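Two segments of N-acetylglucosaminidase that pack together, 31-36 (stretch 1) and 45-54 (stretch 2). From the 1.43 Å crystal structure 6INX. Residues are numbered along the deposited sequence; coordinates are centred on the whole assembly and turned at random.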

# COMPACT_ATOMS: atom_id res chain seq x y z
N ASN A 31 28.74 -3.69 -4.43
CA ASN A 31 28.35 -2.78 -3.34
C ASN A 31 28.68 -3.47 -2.02
O ASN A 31 28.07 -4.49 -1.68
N ILE A 32 29.65 -2.93 -1.28
CA ILE A 32 30.08 -3.57 -0.05
C ILE A 32 29.16 -3.15 1.09
O ILE A 32 29.05 -1.96 1.39
N ALA A 33 28.55 -4.12 1.77
CA ALA A 33 27.58 -3.86 2.83
C ALA A 33 28.18 -4.21 4.19
O ALA A 33 28.61 -5.35 4.39
N PHE A 34 28.19 -3.26 5.13
CA PHE A 34 27.74 -1.86 5.00
C PHE A 34 28.65 -1.01 5.87
O PHE A 34 29.00 -1.42 6.98
N GLY A 35 28.99 0.19 5.43
CA GLY A 35 29.43 1.21 6.36
C GLY A 35 28.27 1.75 7.17
O GLY A 35 27.10 1.58 6.81
N HIS A 36 28.59 2.36 8.31
CA HIS A 36 27.58 2.94 9.19
C HIS A 36 27.87 4.42 9.40
O HIS A 36 28.93 4.92 9.04
N GLY A 45 35.46 1.26 10.40
CA GLY A 45 36.34 0.52 11.30
C GLY A 45 35.87 -0.87 11.66
O GLY A 45 36.68 -1.70 12.07
N HIS A 46 34.57 -1.14 11.53
CA HIS A 46 34.04 -2.46 11.82
C HIS A 46 34.20 -3.43 10.66
O HIS A 46 34.03 -4.64 10.84
N LEU A 47 34.52 -2.94 9.46
CA LEU A 47 34.64 -3.80 8.30
C LEU A 47 36.02 -4.45 8.27
O LEU A 47 37.03 -3.81 8.59
N GLN A 48 36.07 -5.72 7.88
CA GLN A 48 37.27 -6.52 8.12
C GLN A 48 38.10 -6.84 6.88
O GLN A 48 39.30 -7.07 7.02
N ASN A 49 37.51 -6.84 5.69
CA ASN A 49 38.19 -7.38 4.51
C ASN A 49 38.51 -6.32 3.46
O ASN A 49 38.73 -6.66 2.29
N LEU A 50 38.57 -5.05 3.85
CA LEU A 50 38.78 -3.99 2.87
C LEU A 50 40.18 -4.02 2.26
O LEU A 50 40.38 -3.44 1.18
N LYS A 51 41.14 -4.68 2.91
CA LYS A 51 42.47 -4.82 2.34
C LYS A 51 42.50 -5.76 1.14
O LYS A 51 43.50 -5.76 0.40
N LEU A 52 41.44 -6.53 0.92
CA LEU A 52 41.34 -7.43 -0.22
C LEU A 52 41.00 -6.71 -1.52
O LEU A 52 41.14 -7.30 -2.59
N LEU A 53 40.58 -5.44 -1.46
CA LEU A 53 40.06 -4.78 -2.65
C LEU A 53 41.05 -4.65 -3.80
O LEU A 53 40.65 -4.89 -4.95
N PRO A 54 42.32 -4.26 -3.59
CA PRO A 54 43.25 -4.21 -4.73
C PRO A 54 43.35 -5.51 -5.51
O PRO A 54 43.43 -5.47 -6.74

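The most unusual feature of this contact is the cis peptide bond between Ala-33 and Phe-34, neither of them proline, just before the residue whose carbonyl accepts the hydrogen bond between the stretches. Next to it, a pair of histidines lies face to face beside that hydrogen bond from a side chain to a backbone carbonyl. The rings of His-36 and His-46 form an offset stack, with centroids 4.1 Å apart and planes inclined by 11°. An imidazole can stack through its face while its edge serves a polar partner, and His-46 does both: its NE2 donates a hydrogen bond to Phe-34 O at 2.8 Å, with an N-H...O angle of 159°, the acceptor lying near the ring plane. His-46 points toward the strand with chi1 p. His-36, chi1 m, leaves its backbone sideways, yet its ring end comes nearer. The CA-to-CB bond of Phe-34 points away. Phe-34 O also lies 3.5 Å from Leu-47 CD2; Leu-47 (m, t) points toward the strand.

Gly-35 meets the second stretch through its backbone: its CA is 4.0 Å from His-46 CE1, and its N is 4.3 Å from Leu-47 CD1.

Farther along, the contact becomes purely apolar. Ile-32 (m, t) points toward the second stretch, and with chi2 t, its CD1 reaches Leu-53 CD2 at 3.7 Å and Leu-50 CD2 at 4.2 Å. Both leucines are also m, t.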

# COMPACT_ATOMS: atom_id res chain seq x y z
CB ASN A 31 26.86 -2.49 -3.39
CG ASN A 31 26.40 -1.90 -4.71
OD1 ASN A 31 25.35 -2.29 -5.24
ND2 ASN A 31 27.16 -0.95 -5.24
CB ILE A 32 31.54 -3.21 0.27
CG1 ILE A 32 32.47 -3.67 -0.84
CG2 ILE A 32 31.95 -3.86 1.59
CD1 ILE A 32 33.92 -3.29 -0.57
CB ALA A 33 26.34 -4.73 2.58
CB PHE A 34 26.36 -1.66 5.63
CG PHE A 34 25.20 -2.11 4.79
CD1 PHE A 34 24.90 -1.47 3.60
CD2 PHE A 34 24.37 -3.13 5.23
CE1 PHE A 34 23.81 -1.88 2.84
CE2 PHE A 34 23.27 -3.53 4.47
CZ PHE A 34 23.00 -2.90 3.28
CB HIS A 36 27.55 2.21 10.54
CG HIS A 36 27.30 0.74 10.42
ND1 HIS A 36 27.83 -0.17 11.30
CD2 HIS A 36 26.59 0.03 9.52
CE1 HIS A 36 27.44 -1.39 10.95
NE2 HIS A 36 26.69 -1.30 9.87
CB HIS A 46 32.56 -2.35 12.17
CG HIS A 46 31.75 -1.72 11.08
ND1 HIS A 46 31.87 -0.38 10.74
CD2 HIS A 46 30.83 -2.24 10.24
CE1 HIS A 46 31.05 -0.11 9.73
NE2 HIS A 46 30.40 -1.22 9.41
CB LEU A 47 34.43 -2.98 7.03
CG LEU A 47 33.09 -2.25 6.98
CD1 LEU A 47 33.04 -1.26 5.83
CD2 LEU A 47 31.94 -3.26 6.87
CB GLN A 48 36.89 -7.83 8.82
CG GLN A 48 36.60 -7.66 10.31
CD GLN A 48 37.52 -6.64 10.96
OE1 GLN A 48 37.08 -5.55 11.36
NE2 GLN A 48 38.80 -6.98 11.07
CB ASN A 49 37.38 -8.53 3.91
CG ASN A 49 37.34 -9.74 4.80
OD1 ASN A 49 38.38 -10.23 5.25
ND2 ASN A 49 36.14 -10.24 5.07
CB LEU A 50 38.49 -2.62 3.49
CG LEU A 50 37.07 -2.40 4.02
CD1 LEU A 50 36.86 -0.93 4.38
CD2 LEU A 50 36.01 -2.86 3.02
CB LYS A 51 43.47 -5.32 3.40
CG LYS A 51 43.69 -4.36 4.55
CD LYS A 51 43.92 -2.94 4.08
CE LYS A 51 44.93 -2.23 4.97
NZ LYS A 51 45.10 -2.90 6.28
CB LEU A 52 40.29 -8.51 0.06
CG LEU A 52 40.16 -9.71 -0.87
CD1 LEU A 52 41.50 -10.43 -1.02
CD2 LEU A 52 39.08 -10.66 -0.39
CB LEU A 53 39.40 -3.45 -2.28
CG LEU A 53 38.30 -3.52 -1.23
CD1 LEU A 53 37.65 -2.15 -1.10
CD2 LEU A 53 37.26 -4.59 -1.55
CB PRO A 54 44.58 -3.82 -4.07
CG PRO A 54 44.18 -3.01 -2.88
CD PRO A 54 42.92 -3.67 -2.37